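Local atomic coordinates of 361aa long hypothetical D-aminopeptidase (PDB entry 2DRH), a protein that is of unknown function but, as a member of peptidase family S58 (the DmpA/ArgJ clan), may act as an aminopeptidase. Residues K2-F13 and E317-L328. Sequence-based numbering, arbitrary orientation.
Sequences KAQELGIKIGVF and EAVEEAIINSLL
Both carboxylate oxygens of E317 are spent on consecutive backbone amides: V12 N donates to E317 OE2 at 3.0 Å, while F13 N donates to E317 OE1 at 3.1 Å. The two bonds differ in kind. OE1 receives F13 N on its syn lone pair, whereas V12 N meets OE2 from above the carboxylate plane, 56° out of it. The carboxylate is also inclined only modestly to the F13 ring, with E317 OE2 3.4 Å from F13 CD2, and OE1 has a second partner in a salt bridge with R190. Replacing this glutamate by an alanine would probably leave the two amides without their acceptor and R190 without one of its counter-charges. R190 also forms a salt bridge with E321 and donates a hydrogen bond to I10 O, so the guanidinium from strand 184-193 ties the N-terminal loop to helix 309-328. E321 and N325 of that helix touch A188 of the same strand, part of the larger mixed sheet, consistent with the layered alpha/beta fold of the DmpA family; loop 2-13, with a 3-10 turn at 4-6, covers the helix. I10, with the largest area buried on the loop side, carries the apolar part: CG1 anti to the carbonyl carbon (chi1 -71°) and an extended chi2 bring I10 CD1 to 4.2 Å from I324 CG1, while CG2 rests on the carboxylate carbon of E320, whose OE1 pairs with R268. Farther along, A3 N points almost straight at N325 OD1, 2.8 Å away. The other end of that amide, N325 ND2, gives a nearly linear bond (174°) to E321 OE2, which fixes the amide's flip; the K2 chain crosses it at about a right angle before K2 NZ forms a salt bridge with E167. Q4 NE2 adds a weak, bent bond to E321 OE1. L6 CD1 and L328 CD2 meet tip to tip at 3.4 Å, tighter than usual van der Waals contact, and L328 also touches L349 of helix 346-355.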
ATOM      1  N   LYS A   2     -28.570 -21.836  10.993  1.00 45.20           N
ATOM      2  CA  LYS A   2     -28.095 -20.457  11.016  1.00 43.83           C
ATOM      3  C   LYS A   2     -28.550 -19.717  12.271  1.00 43.15           C
ATOM      4  O   LYS A   2     -29.546 -20.079  12.889  1.00 42.15           O
ATOM      5  CB  LYS A   2     -28.592 -19.718   9.773  1.00 43.03           C
ATOM      6  CG  LYS A   2     -28.442 -20.509   8.475  1.00 42.19           C
ATOM      7  CD  LYS A   2     -26.991 -20.698   8.071  1.00 39.99           C
ATOM      8  CE  LYS A   2     -26.417 -19.435   7.455  1.00 38.84           C
ATOM      9  NZ  LYS A   2     -27.051 -19.105   6.151  1.00 38.66           N
ATOM     10  N   ALA A   3     -27.815 -18.669  12.630  1.00 42.98           N
ATOM     11  CA  ALA A   3     -28.119 -17.871  13.813  1.00 43.63           C
ATOM     12  C   ALA A   3     -29.569 -17.394  13.880  1.00 44.40           C
ATOM     13  O   ALA A   3     -30.148 -17.326  14.963  1.00 43.32           O
ATOM     14  CB  ALA A   3     -27.177 -16.672  13.885  1.00 42.78           C
ATOM     15  N   GLN A   4     -30.150 -17.058  12.730  1.00 45.79           N
ATOM     16  CA  GLN A   4     -31.533 -16.581  12.690  1.00 48.17           C
ATOM     17  C   GLN A   4     -32.470 -17.566  13.379  1.00 48.69           C
ATOM     18  O   GLN A   4     -33.103 -17.238  14.382  1.00 48.71           O
ATOM     19  CB  GLN A   4     -31.991 -16.380  11.242  1.00 49.53           C
ATOM     20  CG  GLN A   4     -31.135 -15.416  10.430  1.00 52.06           C
ATOM     21  CD  GLN A   4     -31.098 -14.018  11.017  1.00 53.75           C
ATOM     22  OE1 GLN A   4     -32.139 -13.417  11.290  1.00 55.20           O
ATOM     23  NE2 GLN A   4     -29.893 -13.487  11.207  1.00 54.46           N
ATOM     24  N   GLU A   5     -32.540 -18.779  12.836  1.00 48.97           N
ATOM     25  CA  GLU A   5     -33.394 -19.836  13.371  1.00 49.10           C
ATOM     26  C   GLU A   5     -33.130 -20.153  14.849  1.00 49.06           C
ATOM     27  O   GLU A   5     -33.807 -21.001  15.436  1.00 49.11           O
ATOM     28  CB  GLU A   5     -33.227 -21.118  12.548  1.00 50.20           C
ATOM     29  CG  GLU A   5     -33.414 -20.962  11.040  1.00 52.27           C
ATOM     30  CD  GLU A   5     -32.155 -20.489  10.325  1.00 53.79           C
ATOM     31  OE1 GLU A   5     -31.751 -19.320  10.518  1.00 54.25           O
ATOM     32  OE2 GLU A   5     -31.565 -21.295   9.567  1.00 53.47           O
ATOM     33  N   LEU A   6     -32.144 -19.487  15.442  1.00 47.95           N
ATOM     34  CA  LEU A   6     -31.821 -19.696  16.850  1.00 47.06           C
ATOM     35  C   LEU A   6     -32.159 -18.463  17.674  1.00 46.65           C
ATOM     36  O   LEU A   6     -31.912 -18.423  18.878  1.00 46.65           O
ATOM     37  CB  LEU A   6     -30.337 -20.025  17.028  1.00 46.91           C
ATOM     38  CG  LEU A   6     -29.864 -21.408  16.591  1.00 45.69           C
ATOM     39  CD1 LEU A   6     -28.398 -21.569  16.954  1.00 46.08           C
ATOM     40  CD2 LEU A   6     -30.695 -22.476  17.280  1.00 45.69           C
ATOM     41  N   GLY A   7     -32.715 -17.453  17.019  1.00 46.07           N
ATOM     42  CA  GLY A   7     -33.078 -16.238  17.721  1.00 45.11           C
ATOM     43  C   GLY A   7     -31.912 -15.301  17.963  1.00 44.93           C
ATOM     44  O   GLY A   7     -32.094 -14.215  18.516  1.00 45.38           O
ATOM     45  N   ILE A   8     -30.712 -15.713  17.561  1.00 43.18           N
ATOM     46  CA  ILE A   8     -29.531 -14.878  17.746  1.00 42.35           C
ATOM     47  C   ILE A   8     -29.562 -13.730  16.744  1.00 42.30           C
ATOM     48  O   ILE A   8     -29.541 -13.943  15.533  1.00 42.50           O
ATOM     49  CB  ILE A   8     -28.233 -15.691  17.555  1.00 42.76           C
ATOM     50  CG1 ILE A   8     -28.168 -16.806  18.601  1.00 42.02           C
ATOM     51  CG2 ILE A   8     -27.022 -14.771  17.667  1.00 41.75           C
ATOM     52  CD1 ILE A   8     -26.977 -17.733  18.451  1.00 43.03           C
ATOM     53  N   LYS A   9     -29.618 -12.508  17.259  1.00 42.15           N
ATOM     54  CA  LYS A   9     -29.675 -11.321  16.421  1.00 41.40           C
ATOM     55  C   LYS A   9     -28.306 -10.663  16.302  1.00 39.82           C
ATOM     56  O   LYS A   9     -27.666 -10.363  17.308  1.00 40.77           O
ATOM     57  CB  LYS A   9     -30.654 -10.304  17.016  1.00 43.82           C
ATOM     58  CG  LYS A   9     -32.061 -10.832  17.289  1.00 46.33           C
ATOM     59  CD  LYS A   9     -32.794  -9.908  18.265  1.00 45.62           C
ATOM     60  CE  LYS A   9     -34.236 -10.327  18.472  1.00 45.91           C
ATOM     61  NZ  LYS A   9     -35.066 -10.075  17.261  1.00 46.65           N
ATOM     62  N   ILE A  10     -27.863 -10.444  15.069  1.00 37.11           N
ATOM     63  CA  ILE A  10     -26.585  -9.794  14.816  1.00 34.49           C
ATOM     64  C   ILE A  10     -26.825  -8.648  13.849  1.00 33.35           C
ATOM     65  O   ILE A  10     -27.332  -8.852  12.748  1.00 32.64           O
ATOM     66  CB  ILE A  10     -25.556 -10.777  14.210  1.00 34.64           C
ATOM     67  CG1 ILE A  10     -25.125 -11.785  15.277  1.00 34.71           C
ATOM     68  CG2 ILE A  10     -24.346 -10.017  13.679  1.00 32.56           C
ATOM     69  CD1 ILE A  10     -24.188 -12.847  14.771  1.00 37.01           C
ATOM     70  N   GLY A  11     -26.470  -7.441  14.276  1.00 32.19           N
ATOM     71  CA  GLY A  11     -26.661  -6.274  13.437  1.00 32.44           C
ATOM     72  C   GLY A  11     -28.076  -5.729  13.509  1.00 32.42           C
ATOM     73  O   GLY A  11     -28.885  -6.190  14.319  1.00 33.55           O
ATOM     74  N   VAL A  12     -28.376  -4.754  12.657  1.00 31.26           N
ATOM     75  CA  VAL A  12     -29.691  -4.129  12.632  1.00 30.40           C
ATOM     76  C   VAL A  12     -30.343  -4.205  11.256  1.00 31.11           C
ATOM     77  O   VAL A  12     -31.506  -3.836  11.090  1.00 31.35           O
ATOM     78  CB  VAL A  12     -29.600  -2.646  13.040  1.00 30.82           C
ATOM     79  CG1 VAL A  12     -28.980  -2.522  14.423  1.00 29.31           C
ATOM     80  CG2 VAL A  12     -28.773  -1.880  12.019  1.00 30.07           C
ATOM     81  N   PHE A  13     -29.595  -4.666  10.262  1.00 31.37           N
ATOM     82  CA  PHE A  13     -30.148  -4.778   8.918  1.00 31.08           C
ATOM     83  C   PHE A  13     -30.793  -6.140   8.755  1.00 30.85           C
ATOM     84  O   PHE A  13     -30.383  -7.109   9.394  1.00 30.79           O
ATOM     85  CB  PHE A  13     -29.056  -4.590   7.864  1.00 32.02           C
ATOM     86  CG  PHE A  13     -28.548  -3.180   7.761  1.00 32.31           C
ATOM     87  CD1 PHE A  13     -29.401  -2.148   7.392  1.00 32.68           C
ATOM     88  CD2 PHE A  13     -27.220  -2.883   8.034  1.00 31.49           C
ATOM     89  CE1 PHE A  13     -28.934  -0.833   7.296  1.00 33.54           C
ATOM     90  CE2 PHE A  13     -26.745  -1.578   7.940  1.00 31.68           C
ATOM     91  CZ  PHE A  13     -27.602  -0.550   7.572  1.00 32.20           C
ATOM     92  N   GLU A 317     -21.683  -6.725   9.350  1.00 21.38           N
ATOM     93  CA  GLU A 317     -22.746  -7.588   9.859  1.00 22.17           C
ATOM     94  C   GLU A 317     -22.766  -8.946   9.173  1.00 20.60           C
ATOM     95  O   GLU A 317     -22.769  -9.983   9.835  1.00 22.27           O
ATOM     96  CB  GLU A 317     -24.109  -6.926   9.684  1.00 23.91           C
ATOM     97  CG  GLU A 317     -24.557  -6.103  10.859  1.00 26.38           C
ATOM     98  CD  GLU A 317     -25.883  -5.408  10.597  1.00 27.42           C
ATOM     99  OE1 GLU A 317     -26.824  -6.067  10.106  1.00 28.49           O
ATOM    100  OE2 GLU A 317     -25.985  -4.205  10.888  1.00 29.27           O
ATOM    101  N   ALA A 318     -22.790  -8.936   7.845  1.00 20.40           N
ATOM    102  CA  ALA A 318     -22.813 -10.171   7.072  1.00 20.01           C
ATOM    103  C   ALA A 318     -21.630 -11.065   7.449  1.00 20.11           C
ATOM    104  O   ALA A 318     -21.782 -12.273   7.584  1.00 19.15           O
ATOM    105  CB  ALA A 318     -22.776  -9.855   5.588  1.00 18.32           C
ATOM    106  N   VAL A 319     -20.452 -10.469   7.607  1.00 19.09           N
ATOM    107  CA  VAL A 319     -19.265 -11.243   7.969  1.00 20.17           C
ATOM    108  C   VAL A 319     -19.395 -11.841   9.362  1.00 17.55           C
ATOM    109  O   VAL A 319     -19.148 -13.022   9.546  1.00 19.72           O
ATOM    110  CB  VAL A 319     -17.978 -10.381   7.906  1.00 19.91           C
ATOM    111  CG1 VAL A 319     -16.792 -11.133   8.562  1.00 19.40           C
ATOM    112  CG2 VAL A 319     -17.643 -10.067   6.452  1.00 17.53           C
ATOM    113  N   GLU A 320     -19.800 -11.036  10.340  1.00 19.20           N
ATOM    114  CA  GLU A 320     -19.933 -11.539  11.704  1.00 19.81           C
ATOM    115  C   GLU A 320     -20.876 -12.734  11.775  1.00 20.71           C
ATOM    116  O   GLU A 320     -20.538 -13.758  12.375  1.00 17.48           O
ATOM    117  CB  GLU A 320     -20.419 -10.442  12.660  1.00 20.20           C
ATOM    118  CG  GLU A 320     -20.451 -10.882  14.128  1.00 20.71           C
ATOM    119  CD  GLU A 320     -20.890  -9.778  15.088  1.00 22.90           C
ATOM    120  OE1 GLU A 320     -20.725  -8.580  14.753  1.00 25.39           O
ATOM    121  OE2 GLU A 320     -21.383 -10.112  16.190  1.00 20.20           O
ATOM    122  N   GLU A 321     -22.059 -12.614  11.172  1.00 20.05           N
ATOM    123  CA  GLU A 321     -22.987 -13.724  11.218  1.00 19.76           C
ATOM    124  C   GLU A 321     -22.456 -14.895  10.397  1.00 19.63           C
ATOM    125  O   GLU A 321     -22.571 -16.048  10.814  1.00 19.73           O
ATOM    126  CB  GLU A 321     -24.378 -13.321  10.706  1.00 22.50           C
ATOM    127  CG  GLU A 321     -25.479 -14.274  11.202  1.00 22.81           C
ATOM    128  CD  GLU A 321     -26.763 -14.214  10.383  1.00 26.41           C
ATOM    129  OE1 GLU A 321     -27.282 -13.103  10.141  1.00 27.80           O
ATOM    130  OE2 GLU A 321     -27.257 -15.291   9.987  1.00 26.85           O
ATOM    131  N   ALA A 322     -21.869 -14.601   9.238  1.00 18.50           N
ATOM    132  CA  ALA A 322     -21.336 -15.654   8.379  1.00 19.91           C
ATOM    133  C   ALA A 322     -20.322 -16.516   9.129  1.00 20.09           C
ATOM    134  O   ALA A 322     -20.272 -17.733   8.931  1.00 22.63           O
ATOM    135  CB  ALA A 322     -20.695 -15.058   7.138  1.00 16.51           C
ATOM    136  N   ILE A 323     -19.516 -15.888   9.981  1.00 19.71           N
ATOM    137  CA  ILE A 323     -18.522 -16.622  10.755  1.00 19.30           C
ATOM    138  C   ILE A 323     -19.231 -17.543  11.735  1.00 21.22           C
ATOM    139  O   ILE A 323     -18.920 -18.732  11.817  1.00 21.54           O
ATOM    140  CB  ILE A 323     -17.589 -15.667  11.534  1.00 19.19           C
ATOM    141  CG1 ILE A 323     -16.709 -14.892  10.547  1.00 18.55           C
ATOM    142  CG2 ILE A 323     -16.725 -16.461  12.525  1.00 17.44           C
ATOM    143  CD1 ILE A 323     -15.857 -13.811  11.186  1.00 16.34           C
ATOM    144  N   ILE A 324     -20.193 -16.994  12.472  1.00 20.27           N
ATOM    145  CA  ILE A 324     -20.938 -17.794  13.435  1.00 22.48           C
ATOM    146  C   ILE A 324     -21.650 -18.963  12.734  1.00 23.19           C
ATOM    147  O   ILE A 324     -21.585 -20.108  13.200  1.00 22.78           O
ATOM    148  CB  ILE A 324     -21.969 -16.922  14.201  1.00 22.85           C
ATOM    149  CG1 ILE A 324     -21.236 -15.825  14.981  1.00 22.27           C
ATOM    150  CG2 ILE A 324     -22.806 -17.782  15.133  1.00 22.71           C
ATOM    151  CD1 ILE A 324     -20.089 -16.328  15.854  1.00 24.73           C
ATOM    152  N   ASN A 325     -22.306 -18.678  11.609  1.00 21.15           N
ATOM    153  CA  ASN A 325     -23.003 -19.721  10.862  1.00 21.35           C
ATOM    154  C   ASN A 325     -22.067 -20.852  10.438  1.00 22.20           C
ATOM    155  O   ASN A 325     -22.493 -22.003  10.325  1.00 21.73           O
ATOM    156  CB  ASN A 325     -23.694 -19.133   9.621  1.00 21.15           C
ATOM    157  CG  ASN A 325     -24.846 -18.218   9.981  1.00 20.86           C
ATOM    158  OD1 ASN A 325     -25.559 -18.476  10.940  1.00 20.05           O
ATOM    159  ND2 ASN A 325     -25.041 -17.153   9.207  1.00 22.90           N
ATOM    160  N   SER A 326     -20.795 -20.533  10.203  1.00 23.01           N
ATOM    161  CA  SER A 326     -19.830 -21.558   9.806  1.00 23.58           C
ATOM    162  C   SER A 326     -19.643 -22.531  10.965  1.00 23.81           C
ATOM    163  O   SER A 326     -19.318 -23.698  10.758  1.00 26.72           O
ATOM    164  CB  SER A 326     -18.474 -20.939   9.425  1.00 24.01           C
ATOM    165  OG  SER A 326     -17.743 -20.540  10.574  1.00 24.23           O
ATOM    166  N   LEU A 327     -19.854 -22.047  12.184  1.00 23.05           N
ATOM    167  CA  LEU A 327     -19.726 -22.892  13.369  1.00 24.38           C
ATOM    168  C   LEU A 327     -21.038 -23.656  13.594  1.00 24.73           C
ATOM    169  O   LEU A 327     -21.032 -24.862  13.835  1.00 25.38           O
ATOM    170  CB  LEU A 327     -19.398 -22.037  14.598  1.00 22.34           C
ATOM    171  CG  LEU A 327     -18.101 -21.221  14.535  1.00 23.21           C
ATOM    172  CD1 LEU A 327     -18.003 -20.320  15.760  1.00 22.11           C
ATOM    173  CD2 LEU A 327     -16.901 -22.152  14.465  1.00 22.96           C
ATOM    174  N   LEU A 328     -22.157 -22.943  13.497  1.00 24.31           N
ATOM    175  CA  LEU A 328     -23.480 -23.539  13.673  1.00 25.84           C
ATOM    176  C   LEU A 328     -23.789 -24.614  12.630  1.00 25.47           C
ATOM    177  O   LEU A 328     -24.530 -25.558  12.905  1.00 26.30           O
ATOM    178  CB  LEU A 328     -24.559 -22.451  13.604  1.00 25.77           C
ATOM    179  CG  LEU A 328     -24.675 -21.486  14.787  1.00 27.59           C
ATOM    180  CD1 LEU A 328     -25.623 -20.336  14.459  1.00 26.50           C
ATOM    181  CD2 LEU A 328     -25.167 -22.254  15.992  1.00 30.62           C
TER